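Side-chain contacts in tryptophan--tRNA ligase (Mycoplasma pneumoniae, PDB 2YY5), which probably catalyses the ATP-dependent attachment of L-tryptophan to tRNA(Trp), releasing AMP and diphosphate: residues Asp63-Leu68 against Phe315-Ala320; Gln37-Val42 against Asn323-Thr328; Gln27-Leu32 against Val71-Gln76; Thr253-Leu258 against Thr292-Asn297. The protein carries 1 engineered substitution. All blocks are in the same frame, centred on the assembly; numbering follows the deposited sequence.

Contact 1 of 4, residues Asp63-Leu68 against Phe315-Ala320; sequences DLVRTL and FNCLQA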
loop_
_atom_site.group_PDB
_atom_site.type_symbol
_atom_site.label_atom_id
_atom_site.label_comp_id
_atom_site.label_asym_id
_atom_site.label_seq_id
_atom_site.Cartn_x
_atom_site.Cartn_y
_atom_site.Cartn_z
ATOM N N ASP B 63 -24.134 1.195 7.276
ATOM C CA ASP B 63 -25.021 2.335 7.099
ATOM C C ASP B 63 -24.947 2.988 5.711
ATOM O O ASP B 63 -25.957 3.477 5.201
ATOM C CB ASP B 63 -24.749 3.390 8.177
ATOM C CG ASP B 63 -25.245 2.969 9.553
ATOM O OD1 ASP B 63 -26.263 2.247 9.629
ATOM O OD2 ASP B 63 -24.625 3.377 10.562
ATOM N N LEU B 64 -23.762 3.006 5.104
ATOM C CA LEU B 64 -23.623 3.606 3.782
ATOM C C LEU B 64 -24.344 2.770 2.728
ATOM O O LEU B 64 -25.029 3.315 1.869
ATOM C CB LEU B 64 -22.148 3.757 3.395
ATOM C CG LEU B 64 -21.862 4.517 2.092
ATOM C CD1 LEU B 64 -22.343 5.957 2.197
ATOM C CD2 LEU B 64 -20.383 4.494 1.819
ATOM N N VAL B 65 -24.190 1.448 2.795
ATOM C CA VAL B 65 -24.841 0.577 1.832
ATOM C C VAL B 65 -26.344 0.766 1.890
ATOM O O VAL B 65 -27.007 0.796 0.854
ATOM C CB VAL B 65 -24.510 -0.910 2.073
ATOM C CG1 VAL B 65 -25.327 -1.781 1.135
ATOM C CG2 VAL B 65 -23.034 -1.156 1.817
ATOM N N ARG B 66 -26.888 0.892 3.094
ATOM C CA ARG B 66 -28.319 1.103 3.226
ATOM C C ARG B 66 -28.738 2.443 2.619
ATOM O O ARG B 66 -29.764 2.530 1.945
ATOM C CB ARG B 66 -28.740 1.032 4.691
ATOM C CG ARG B 66 -28.878 -0.391 5.217
ATOM C CD ARG B 66 -29.655 -0.405 6.514
ATOM N NE ARG B 66 -29.066 0.488 7.506
ATOM C CZ ARG B 66 -29.667 0.850 8.633
ATOM N NH1 ARG B 66 -29.055 1.669 9.480
ATOM N NH2 ARG B 66 -30.885 0.399 8.910
ATOM N N THR B 67 -27.946 3.487 2.846
ATOM C CA THR B 67 -28.262 4.794 2.285
ATOM C C THR B 67 -28.280 4.738 0.756
ATOM O O THR B 67 -29.204 5.244 0.115
ATOM C CB THR B 67 -27.241 5.863 2.728
ATOM O OG1 THR B 67 -27.339 6.065 4.144
ATOM C CG2 THR B 67 -27.510 7.181 2.020
ATOM N N LEU B 68 -27.260 4.115 0.173
ATOM C CA LEU B 68 -27.169 4.007 -1.280
ATOM C C LEU B 68 -28.352 3.252 -1.873
ATOM O O LEU B 68 -28.815 3.569 -2.967
ATOM C CB LEU B 68 -25.852 3.338 -1.682
ATOM C CG LEU B 68 -24.604 4.146 -1.311
ATOM C CD1 LEU B 68 -23.348 3.405 -1.741
ATOM C CD2 LEU B 68 -24.679 5.516 -1.981
ATOM N N PHE B 315 -25.452 -7.627 3.292
ATOM C CA PHE B 315 -24.472 -8.677 3.131
ATOM C C PHE B 315 -24.524 -9.330 1.751
ATOM O O PHE B 315 -23.496 -9.460 1.090
ATOM C CB PHE B 315 -24.654 -9.742 4.215
ATOM C CG PHE B 315 -23.643 -10.838 4.140
ATOM C CD1 PHE B 315 -22.308 -10.590 4.451
ATOM C CD2 PHE B 315 -24.005 -12.107 3.695
ATOM C CE1 PHE B 315 -21.343 -11.589 4.317
ATOM C CE2 PHE B 315 -23.044 -13.118 3.557
ATOM C CZ PHE B 315 -21.716 -12.854 3.867
ATOM N N ASN B 316 -25.713 -9.736 1.316
ATOM C CA ASN B 316 -25.852 -10.383 0.009
ATOM C C ASN B 316 -25.444 -9.431 -1.115
ATOM O O ASN B 316 -24.817 -9.832 -2.115
ATOM C CB ASN B 316 -27.300 -10.852 -0.218
ATOM C CG ASN B 316 -27.805 -11.764 0.891
ATOM O OD1 ASN B 316 -27.080 -12.642 1.363
ATOM N ND2 ASN B 316 -29.061 -11.567 1.303
ATOM N N CYS B 317 -25.812 -8.166 -0.938
ATOM C CA CYS B 317 -25.502 -7.134 -1.905
ATOM C C CYS B 317 -23.994 -7.008 -2.076
ATOM O O CYS B 317 -23.468 -7.063 -3.198
ATOM C CB CYS B 317 -26.071 -5.799 -1.443
ATOM S SG CYS B 317 -25.534 -4.434 -2.466
ATOM N N LEU B 318 -23.305 -6.838 -0.953
ATOM C CA LEU B 318 -21.860 -6.691 -0.968
ATOM C C LEU B 318 -21.221 -7.983 -1.452
ATOM O O LEU B 318 -20.213 -7.969 -2.156
ATOM C CB LEU B 318 -21.362 -6.330 0.437
ATOM C CG LEU B 318 -21.755 -4.920 0.878
ATOM C CD1 LEU B 318 -21.426 -4.730 2.354
ATOM C CD2 LEU B 318 -21.023 -3.889 -0.010
ATOM N N GLN B 319 -21.825 -9.105 -1.095
ATOM C CA GLN B 319 -21.285 -10.390 -1.502
ATOM C C GLN B 319 -21.304 -10.535 -3.030
ATOM O O GLN B 319 -20.330 -11.003 -3.624
ATOM C CB GLN B 319 -22.060 -11.517 -0.817
ATOM C CG GLN B 319 -21.155 -12.522 -0.141
ATOM C CD GLN B 319 -20.202 -11.873 0.844
ATOM O OE1 GLN B 319 -19.113 -12.387 1.105
ATOM N NE2 GLN B 319 -20.609 -10.741 1.399
ATOM N N ALA B 320 -22.397 -10.109 -3.661
ATOM C CA ALA B 320 -22.519 -10.176 -5.115
ATOM C C ALA B 320 -21.666 -9.092 -5.773
ATOM O O ALA B 320 -21.060 -9.319 -6.819
ATOM C CB ALA B 320 -23.982 -10.019 -5.530
#

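Contact 2 of 4, residues Gln37-Val42 against Asn323-Thr328; sequences QLFVFV and NQAQAT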
loop_
_atom_site.group_PDB
_atom_site.type_symbol
_atom_site.label_atom_id
_atom_site.label_comp_id
_atom_site.label_asym_id
_atom_site.label_seq_id
_atom_site.Cartn_x
_atom_site.Cartn_y
_atom_site.Cartn_z
ATOM N N GLN B 37 -22.464 1.257 -17.276
ATOM C CA GLN B 37 -22.170 0.035 -16.543
ATOM C C GLN B 37 -21.552 0.719 -15.329
ATOM O O GLN B 37 -20.420 1.207 -15.392
ATOM C CB GLN B 37 -21.117 -0.792 -17.279
ATOM C CG GLN B 37 -20.538 -1.931 -16.461
ATOM C CD GLN B 37 -19.500 -2.732 -17.227
ATOM O OE1 GLN B 37 -18.935 -3.686 -16.704
ATOM N NE2 GLN B 37 -19.246 -2.344 -18.471
ATOM N N LEU B 38 -22.311 0.780 -14.242
ATOM C CA LEU B 38 -21.873 1.483 -13.049
ATOM C C LEU B 38 -21.240 0.655 -11.946
ATOM O O LEU B 38 -21.731 -0.409 -11.577
ATOM C CB LEU B 38 -23.052 2.286 -12.480
ATOM C CG LEU B 38 -22.883 3.016 -11.140
ATOM C CD1 LEU B 38 -21.779 4.074 -11.256
ATOM C CD2 LEU B 38 -24.213 3.669 -10.741
ATOM N N PHE B 39 -20.135 1.179 -11.429
ATOM C CA PHE B 39 -19.393 0.561 -10.345
ATOM C C PHE B 39 -19.350 1.567 -9.221
ATOM O O PHE B 39 -18.974 2.722 -9.429
ATOM C CB PHE B 39 -17.965 0.237 -10.784
ATOM C CG PHE B 39 -17.856 -1.015 -11.593
ATOM C CD1 PHE B 39 -17.855 -2.257 -10.969
ATOM C CD2 PHE B 39 -17.770 -0.957 -12.982
ATOM C CE1 PHE B 39 -17.771 -3.424 -11.717
ATOM C CE2 PHE B 39 -17.685 -2.117 -13.741
ATOM C CZ PHE B 39 -17.684 -3.354 -13.108
ATOM N N VAL B 40 -19.746 1.124 -8.033
ATOM C CA VAL B 40 -19.749 1.968 -6.851
ATOM C C VAL B 40 -19.249 1.163 -5.652
ATOM O O VAL B 40 -19.637 0.005 -5.466
ATOM C CB VAL B 40 -21.166 2.480 -6.555
ATOM C CG1 VAL B 40 -21.144 3.444 -5.368
ATOM C CG2 VAL B 40 -21.719 3.146 -7.781
ATOM N N PHE B 41 -18.396 1.764 -4.833
ATOM C CA PHE B 41 -17.889 1.049 -3.673
ATOM C C PHE B 41 -17.740 1.912 -2.423
ATOM O O PHE B 41 -17.625 3.142 -2.491
ATOM C CB PHE B 41 -16.539 0.378 -3.993
ATOM C CG PHE B 41 -15.428 1.350 -4.300
ATOM C CD1 PHE B 41 -15.261 1.863 -5.586
ATOM C CD2 PHE B 41 -14.558 1.769 -3.294
ATOM C CE1 PHE B 41 -14.244 2.782 -5.871
ATOM C CE2 PHE B 41 -13.536 2.687 -3.564
ATOM C CZ PHE B 41 -13.379 3.193 -4.855
ATOM N N VAL B 42 -17.761 1.237 -1.281
ATOM C CA VAL B 42 -17.600 1.871 0.012
ATOM C C VAL B 42 -16.089 1.872 0.205
ATOM O O VAL B 42 -15.485 0.828 0.417
ATOM C CB VAL B 42 -18.276 1.027 1.110
ATOM C CG1 VAL B 42 -18.004 1.625 2.494
ATOM C CG2 VAL B 42 -19.767 0.945 0.833
ATOM N N ASN B 323 -18.028 -10.226 -5.908
ATOM C CA ASN B 323 -17.740 -11.128 -7.004
ATOM C C ASN B 323 -17.735 -10.418 -8.340
ATOM O O ASN B 323 -16.812 -10.592 -9.132
ATOM C CB ASN B 323 -18.754 -12.269 -7.028
ATOM C CG ASN B 323 -18.675 -13.125 -5.792
ATOM O OD1 ASN B 323 -17.585 -13.391 -5.282
ATOM N ND2 ASN B 323 -19.827 -13.574 -5.304
ATOM N N GLN B 324 -18.764 -9.611 -8.582
ATOM C CA GLN B 324 -18.892 -8.890 -9.838
ATOM C C GLN B 324 -17.722 -7.944 -10.070
ATOM O O GLN B 324 -17.081 -7.987 -11.115
ATOM C CB GLN B 324 -20.218 -8.120 -9.866
ATOM C CG GLN B 324 -20.492 -7.410 -11.186
ATOM C CD GLN B 324 -21.869 -6.755 -11.255
ATOM O OE1 GLN B 324 -22.237 -6.170 -12.280
ATOM N NE2 GLN B 324 -22.635 -6.849 -10.168
ATOM N N ALA B 325 -17.441 -7.097 -9.089
ATOM C CA ALA B 325 -16.348 -6.142 -9.192
ATOM C C ALA B 325 -15.033 -6.884 -9.369
ATOM O O ALA B 325 -14.168 -6.495 -10.155
ATOM C CB ALA B 325 -16.295 -5.276 -7.936
ATOM N N GLN B 326 -14.892 -7.964 -8.624
ATOM C CA GLN B 326 -13.685 -8.754 -8.679
ATOM C C GLN B 326 -13.517 -9.382 -10.056
ATOM O O GLN B 326 -12.414 -9.748 -10.444
ATOM C CB GLN B 326 -13.736 -9.818 -7.594
ATOM C CG GLN B 326 -12.422 -10.480 -7.315
ATOM C CD GLN B 326 -12.405 -11.109 -5.946
ATOM O OE1 GLN B 326 -13.322 -11.846 -5.578
ATOM N NE2 GLN B 326 -11.362 -10.820 -5.176
ATOM N N ALA B 327 -14.612 -9.487 -10.802
ATOM C CA ALA B 327 -14.563 -10.067 -12.139
ATOM C C ALA B 327 -13.695 -9.215 -13.064
ATOM O O ALA B 327 -12.843 -9.739 -13.785
ATOM C CB ALA B 327 -15.965 -10.191 -12.713
ATOM N N THR B 328 -13.906 -7.903 -13.045
ATOM C CA THR B 328 -13.104 -7.033 -13.891
ATOM C C THR B 328 -11.796 -6.584 -13.222
ATOM O O THR B 328 -10.819 -6.290 -13.908
ATOM C CB THR B 328 -13.919 -5.804 -14.386
ATOM O OG1 THR B 328 -13.156 -4.606 -14.197
ATOM C CG2 THR B 328 -15.248 -5.706 -13.663
HETATM O O HOH W 1 -21.504 -3.140 -12.697
#

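Contact 3 of 4, residues Gln27-Leu32 against Val71-Gln76; sequences QSLIEL and VGLDPQ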
loop_
_atom_site.group_PDB
_atom_site.type_symbol
_atom_site.label_atom_id
_atom_site.label_comp_id
_atom_site.label_asym_id
_atom_site.label_seq_id
_atom_site.Cartn_x
_atom_site.Cartn_y
_atom_site.Cartn_z
ATOM N N GLN B 27 -27.355 11.404 -5.745
ATOM C CA GLN B 27 -28.560 11.720 -6.513
ATOM C C GLN B 27 -28.511 11.335 -7.993
ATOM O O GLN B 27 -29.514 10.891 -8.556
ATOM C CB GLN B 27 -28.890 13.217 -6.399
ATOM C CG GLN B 27 -29.866 13.711 -7.466
ATOM C CD GLN B 27 -30.169 15.189 -7.368
ATOM O OE1 GLN B 27 -31.013 15.606 -6.579
ATOM N NE2 GLN B 27 -29.473 15.994 -8.167
ATOM N N SER B 28 -27.357 11.509 -8.627
ATOM C CA SER B 28 -27.236 11.190 -10.043
ATOM C C SER B 28 -26.939 9.719 -10.294
ATOM O O SER B 28 -26.845 9.282 -11.440
ATOM C CB SER B 28 -26.148 12.053 -10.682
ATOM O OG SER B 28 -24.886 11.745 -10.139
ATOM N N LEU B 29 -26.802 8.957 -9.218
ATOM C CA LEU B 29 -26.514 7.529 -9.308
ATOM C C LEU B 29 -27.618 6.778 -10.037
ATOM O O LEU B 29 -27.357 5.807 -10.737
ATOM C CB LEU B 29 -26.358 6.956 -7.904
ATOM C CG LEU B 29 -25.032 6.298 -7.554
ATOM C CD1 LEU B 29 -23.865 7.079 -8.134
ATOM C CD2 LEU B 29 -24.945 6.201 -6.043
ATOM N N ILE B 30 -28.854 7.235 -9.863
ATOM C CA ILE B 30 -30.018 6.609 -10.485
ATOM C C ILE B 30 -30.085 6.794 -12.000
ATOM O O ILE B 30 -30.744 6.024 -12.696
ATOM C CB ILE B 30 -31.312 7.160 -9.866
ATOM C CG1 ILE B 30 -31.352 6.804 -8.381
ATOM C CG2 ILE B 30 -32.527 6.610 -10.600
ATOM C CD1 ILE B 30 -32.427 7.523 -7.619
ATOM N N GLU B 31 -29.412 7.823 -12.500
ATOM C CA GLU B 31 -29.387 8.105 -13.926
ATOM C C GLU B 31 -28.247 7.292 -14.525
ATOM O O GLU B 31 -28.370 6.710 -15.605
ATOM C CB GLU B 31 -29.133 9.596 -14.163
ATOM C CG GLU B 31 -29.894 10.528 -13.222
ATOM C CD GLU B 31 -29.657 12.000 -13.536
ATOM O OE1 GLU B 31 -30.152 12.866 -12.778
ATOM O OE2 GLU B 31 -28.979 12.290 -14.547
ATOM N N LEU B 32 -27.137 7.255 -13.794
ATOM C CA LEU B 32 -25.943 6.536 -14.217
ATOM C C LEU B 32 -26.141 5.039 -14.435
ATOM O O LEU B 32 -25.788 4.513 -15.486
ATOM C CB LEU B 32 -24.806 6.770 -13.209
ATOM C CG LEU B 32 -24.174 8.164 -13.292
ATOM C CD1 LEU B 32 -23.160 8.377 -12.185
ATOM C CD2 LEU B 32 -23.518 8.306 -14.643
ATOM N N VAL B 71 -31.575 5.145 -1.508
ATOM C CA VAL B 71 -31.562 6.221 -2.469
ATOM C C VAL B 71 -31.903 5.781 -3.882
ATOM O O VAL B 71 -32.314 6.601 -4.697
ATOM C CB VAL B 71 -30.212 6.932 -2.416
ATOM C CG1 VAL B 71 -29.924 7.629 -3.718
ATOM C CG2 VAL B 71 -30.236 7.929 -1.264
ATOM N N GLY B 72 -31.754 4.494 -4.175
ATOM C CA GLY B 72 -32.085 4.020 -5.510
ATOM C C GLY B 72 -31.019 3.222 -6.243
ATOM O O GLY B 72 -31.266 2.733 -7.348
ATOM N N LEU B 73 -29.831 3.096 -5.657
ATOM C CA LEU B 73 -28.771 2.321 -6.294
ATOM C C LEU B 73 -29.292 0.888 -6.320
ATOM O O LEU B 73 -29.567 0.290 -5.270
ATOM C CB LEU B 73 -27.472 2.418 -5.488
ATOM C CG LEU B 73 -26.229 1.779 -6.109
ATOM C CD1 LEU B 73 -25.950 2.372 -7.484
ATOM C CD2 LEU B 73 -25.046 2.010 -5.183
ATOM N N ASP B 74 -29.441 0.351 -7.525
ATOM C CA ASP B 74 -29.976 -0.995 -7.722
ATOM C C ASP B 74 -28.901 -2.022 -8.034
ATOM O O ASP B 74 -28.276 -1.966 -9.086
ATOM C CB ASP B 74 -30.999 -0.976 -8.865
ATOM C CG ASP B 74 -31.797 -2.265 -8.967
ATOM O OD1 ASP B 74 -31.475 -3.240 -8.252
ATOM O OD2 ASP B 74 -32.755 -2.296 -9.772
ATOM N N PRO B 75 -28.683 -2.986 -7.125
ATOM C CA PRO B 75 -27.668 -4.024 -7.334
ATOM C C PRO B 75 -27.917 -4.908 -8.556
ATOM O O PRO B 75 -27.070 -5.722 -8.927
ATOM C CB PRO B 75 -27.682 -4.801 -6.012
ATOM C CG PRO B 75 -29.080 -4.594 -5.501
ATOM C CD PRO B 75 -29.332 -3.138 -5.810
ATOM N N GLN B 76 -29.077 -4.752 -9.184
ATOM C CA GLN B 76 -29.387 -5.524 -10.383
ATOM C C GLN B 76 -28.976 -4.721 -11.616
ATOM O O GLN B 76 -28.716 -5.283 -12.677
ATOM C CB GLN B 76 -30.883 -5.843 -10.473
ATOM C CG GLN B 76 -31.381 -6.913 -9.510
ATOM C CD GLN B 76 -32.772 -7.399 -9.881
ATOM O OE1 GLN B 76 -32.948 -8.137 -10.853
ATOM N NE2 GLN B 76 -33.771 -6.973 -9.119
#

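Contact 4 of 4, residues Thr253-Leu258 against Thr292-Asn297; sequences TILKAL and TEATVN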
loop_
_atom_site.group_PDB
_atom_site.type_symbol
_atom_site.label_atom_id
_atom_site.label_comp_id
_atom_site.label_asym_id
_atom_site.label_seq_id
_atom_site.Cartn_x
_atom_site.Cartn_y
_atom_site.Cartn_z
ATOM N N THR B 253 -29.352 26.965 -5.191
ATOM C CA THR B 253 -29.033 25.845 -6.070
ATOM C C THR B 253 -29.368 24.497 -5.406
ATOM O O THR B 253 -29.645 23.517 -6.103
ATOM C CB THR B 253 -27.531 25.885 -6.590
ATOM O OG1 THR B 253 -26.843 24.691 -6.204
ATOM C CG2 THR B 253 -26.786 27.094 -6.059
ATOM N N ILE B 254 -29.370 24.453 -4.071
ATOM C CA ILE B 254 -29.709 23.223 -3.345
ATOM C C ILE B 254 -31.185 22.960 -3.559
ATOM O O ILE B 254 -31.594 21.828 -3.840
ATOM C CB ILE B 254 -29.490 23.342 -1.815
ATOM C CG1 ILE B 254 -27.996 23.421 -1.494
ATOM C CG2 ILE B 254 -30.112 22.140 -1.105
ATOM C CD1 ILE B 254 -27.703 23.825 -0.065
ATOM N N LEU B 255 -31.972 24.024 -3.404
ATOM C CA LEU B 255 -33.422 23.980 -3.573
ATOM C C LEU B 255 -33.764 23.473 -4.980
ATOM O O LEU B 255 -34.637 22.619 -5.141
ATOM C CB LEU B 255 -34.024 25.383 -3.371
ATOM C CG LEU B 255 -35.456 25.552 -2.829
ATOM C CD1 LEU B 255 -36.080 26.791 -3.454
ATOM C CD2 LEU B 255 -36.315 24.344 -3.148
ATOM N N LYS B 256 -33.077 23.999 -5.994
ATOM C CA LYS B 256 -33.328 23.582 -7.371
ATOM C C LYS B 256 -33.092 22.080 -7.577
ATOM O O LYS B 256 -33.867 21.409 -8.262
ATOM C CB LYS B 256 -32.455 24.382 -8.360
ATOM C CG LYS B 256 -32.780 24.056 -9.830
ATOM C CD LYS B 256 -32.193 25.045 -10.840
ATOM C CE LYS B 256 -30.714 24.800 -11.102
ATOM N NZ LYS B 256 -30.174 25.690 -12.171
ATOM N N ALA B 257 -32.018 21.567 -6.982
ATOM C CA ALA B 257 -31.664 20.158 -7.095
ATOM C C ALA B 257 -32.655 19.253 -6.357
ATOM O O ALA B 257 -32.929 18.131 -6.792
ATOM C CB ALA B 257 -30.246 19.939 -6.554
ATOM N N LEU B 258 -33.194 19.735 -5.244
ATOM C CA LEU B 258 -34.140 18.943 -4.468
ATOM C C LEU B 258 -35.516 18.856 -5.112
ATOM O O LEU B 258 -36.239 17.884 -4.914
ATOM C CB LEU B 258 -34.261 19.512 -3.056
ATOM C CG LEU B 258 -32.977 19.488 -2.230
ATOM C CD1 LEU B 258 -33.274 20.027 -0.828
ATOM C CD2 LEU B 258 -32.428 18.063 -2.156
ATOM N N THR B 292 -36.249 24.266 3.588
ATOM C CA THR B 292 -36.467 23.376 4.720
ATOM C C THR B 292 -37.484 22.283 4.409
ATOM O O THR B 292 -37.368 21.172 4.917
ATOM C CB THR B 292 -36.938 24.155 5.970
ATOM O OG1 THR B 292 -35.873 24.991 6.442
ATOM C CG2 THR B 292 -37.341 23.195 7.075
ATOM N N GLU B 293 -38.472 22.587 3.578
ATOM C CA GLU B 293 -39.489 21.596 3.227
ATOM C C GLU B 293 -38.924 20.565 2.250
ATOM O O GLU B 293 -39.069 19.366 2.462
ATOM C CB GLU B 293 -40.716 22.277 2.612
ATOM C CG GLU B 293 -41.919 21.360 2.425
ATOM C CD GLU B 293 -43.069 22.057 1.708
ATOM O OE1 GLU B 293 -43.448 23.167 2.140
ATOM O OE2 GLU B 293 -43.594 21.501 0.719
ATOM N N ALA B 294 -38.279 21.034 1.185
ATOM C CA ALA B 294 -37.691 20.135 0.202
ATOM C C ALA B 294 -36.674 19.234 0.899
ATOM O O ALA B 294 -36.600 18.030 0.639
ATOM C CB ALA B 294 -37.016 20.931 -0.892
ATOM N N THR B 295 -35.902 19.823 1.801
ATOM C CA THR B 295 -34.894 19.071 2.528
ATOM C C THR B 295 -35.495 18.033 3.467
ATOM O O THR B 295 -35.126 16.859 3.404
ATOM C CB THR B 295 -33.990 20.004 3.328
ATOM O OG1 THR B 295 -33.386 20.954 2.438
ATOM C CG2 THR B 295 -32.907 19.210 4.034
ATOM N N VAL B 296 -36.411 18.456 4.336
ATOM C CA VAL B 296 -37.042 17.528 5.271
ATOM C C VAL B 296 -37.681 16.390 4.484
ATOM O O VAL B 296 -37.463 15.222 4.787
ATOM C CB VAL B 296 -38.130 18.222 6.144
ATOM C CG1 VAL B 296 -38.894 17.177 6.958
ATOM C CG2 VAL B 296 -37.481 19.233 7.096
ATOM N N ASN B 297 -38.456 16.740 3.461
ATOM C CA ASN B 297 -39.109 15.744 2.627
ATOM C C ASN B 297 -38.120 14.690 2.153
ATOM O O ASN B 297 -38.376 13.495 2.278
ATOM C CB ASN B 297 -39.770 16.404 1.411
ATOM C CG ASN B 297 -41.026 17.182 1.776
ATOM O OD1 ASN B 297 -41.356 17.343 2.959
ATOM N ND2 ASN B 297 -41.732 17.674 0.761
#

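Contact 1 of 4, residues Asp63-Leu68 against Phe315-Ala320
Val-65 faces Cys-317 and Leu-318 where two helices meet: helix 54-71, the crossover helix of a beta-alpha-beta unit between the parallel strands 37-42 and 78-82 of the Rossmann fold, and the long C-terminal helix 311-340. Going along 63-68, Asp-63 comes first and looks to its own helix: its OD1 forms a salt bridge with Arg-66 NH1 at 2.9 Å. Arg-66 NH1 approaches nearly along the C-O bond, and OD1 lies close to the guanidinium plane. Leu-64 turns to the loop of Ala-13, a predicted ATP-binding residue. Val-65 carries the contact. Its CG2 sits beside the backbone N (CG1 is anti to it, chi1 174°) and rests on the forked end of Leu-318, 3.9 Å from Leu-318 CD2 and 4.0 Å from Leu-318 CD1. The other methyl, CG1, only grazes Cys-317 SG at 4.5 Å. Leu-80 of strand 78-82 touches both Val-65 and Cys-317, tying the two helices to the sheet. Thr-67 sends OG1 back to Asp-63 O, which Thr-67 N reaches from the other face of the carbonyl plane. On the partner helix, Ser-344 of the second subunit packs on Leu-318. A similar bond within one turn of that helix links Gln-319 NE2 to Phe-315 O at 3.2 Å, and the same NE2 lies above the Phe-315 ring, displaced toward its rim.

Contact 2 of 4, residues Gln37-Val42 against Asn323-Thr328
The ring of Phe-39 meets helix 311-340 obliquely, with Thr-328 and Ala-325 against its outer end, while a water sits on one face, 3.8 Å above the plane and over the ring centre. Tyr-146 adds a second ring, its plane at about 30° to that of Phe-39. With CG beside the backbone N (chi1 -80°), the phenyl group leaves strand 37-42 and extends to the helix, so its CE1 and CZ atoms do the touching. Thr-328 comes from the opposite direction and brings its methyl: CG2 is 3.4 Å from Phe-39 CZ. Ala-325 offers backbone as much as side chain, since Phe-39 CE1 is 4.0 Å from Ala-325 CA and somewhat farther from its CB. No direct hydrogen bond joins the two segments. The water does that work, giving one bond to Leu-38 O at 3.0 Å and another to Gln-324 OE1 at 3.1 Å. Gln-324 reaches it with its chain fully stretched, which carries the amide off the helix toward the strand. A backbone carbonyl beside a buried aromatic ring is thus linked to a polar group of the helix. The strand is the middle one of a three-stranded parallel sheet, between 6-11 and 78-82, and two residues beyond Phe-39, Phe-41 touches the bound tryptophanyl adenylate analogue. The C-terminal helix lies against the parallel sheet of the Rossmann fold, near the pocket of the bound analogue, with Phe-39 about 9 Å, side chain to side chain, from Asp-142, predicted to bind tryptophan.

Contact 3 of 4, residues Gln27-Leu32 against Val71-Gln76
This is a largely apolar contact between the start of helix 29-35 and the turn that leads from helix 54-71 to strand 78-82, on a flank of the Rossmann fold. Leu-29 and Leu-73 form its inner part. Their side chains cross at a slant, and the branch point of one meets a methyl of the other: Leu-29 CG lies 4.0 Å from Leu-73 CD1. Both also touch Leu-68 of helix 54-71, and Leu-73 continues onto Leu-38 and Val-40 of strand 37-42, the middle one of the sheet. Farther out, Ile-30 lays its longer branch, CG1 and CD1, over the backbone of the turn. With chi1 at -63°, Ile-30 CG1 lies 4.1 Å from Gly-72 CA and 3.8 Å from Val-71 O. Gly-72 ends the helix in a Schellman motif, with positive phi (127°), and as a glycine it presents bare backbone to the isoleucine. Beyond it, Asp-74 OD1 accepts from Gln-76 N at 3.0 Å in an Asx turn, the N-H arriving from above the carboxylate plane. Gln-33, just past the first segment, grips the turn too: its OE1 accepts from Asp-74 N, and its NE2 makes a weak bond to Gly-72 O. Across the two segments themselves no hydrogen bond is made, which implies that their fit rests on hydrocarbon burial and shape, while the polar tie between helix 29-35 and the turn comes from Gln-33.

Contact 4 of 4, residues Thr253-Leu258 against Thr292-Asn297
The helical segments 253-258 and 292-297, on helices 246-259 and 284-308, cross at 48° with their axes approaching to 9.5 Å, and come nearest where the CA atoms of Leu-258 and Ala-294 lie 6.0 Å from each other. The small side chain of Ala-294 permits this approach. Its CB points at the other helix and is met by Leu-258 CB at 3.8 Å, with Leu-258 CD1 almost as near, while Leu-255 CD2 comes alongside Ala-294 CB at 4.2 Å. The two leucines thus share one methyl of the partner helix. Leu-258 places CG beside its backbone N (chi1 -62°) and runs on past the alanine, so that its CD1 ends against the OG1 and N side of Thr-295, 3.4 Å from Thr-295 OG1 and 3.7 Å from Thr-295 N. In this apolar setting the hydroxyl of Thr-295 is hydrogen-bonded to Leu-291 O, one turn back in its own helix. Both helices belong to the largely helical part of the chain that follows the predicted KMSKS motif, and Thr-295 lies about 9 Å from Met-203 of that motif, side chain to side chain. Polar linkage between the helices comes by way of a third party: Asn-264 ND2 bonds both Leu-258 O and Ala-294 O, and Asn-264 OD1 takes Asn-297 ND2. The chemistry therefore implies a hydrophobic crossing whose carbonyls are bridged by one asparagine amide.

Overall arrangement
Contacts 1, 2 and 3 cluster around the parallel sheet of the Rossmann fold, with centres 12 to 14 Å apart, and touch one another: Val-65 packs on Val-42, Leu-38 on Leu-73, and Leu-68 O probably accepts from Leu-73 N. Contacts 1 and 2 share helix 311-340, which brings the C-terminal end of the chain back onto its first half. Contact 3 closes before contact 4 opens, and contact 4 falls between the two segments of contacts 1 and 2. Its centre is 19 Å from contact 3, 26 Å from contact 1 and 31 Å from contact 2. The bound analogue touches Phe-41 of contact 2 and lies about 9 Å from the side chain of Leu-29, about 12 Å from that of Leu-258.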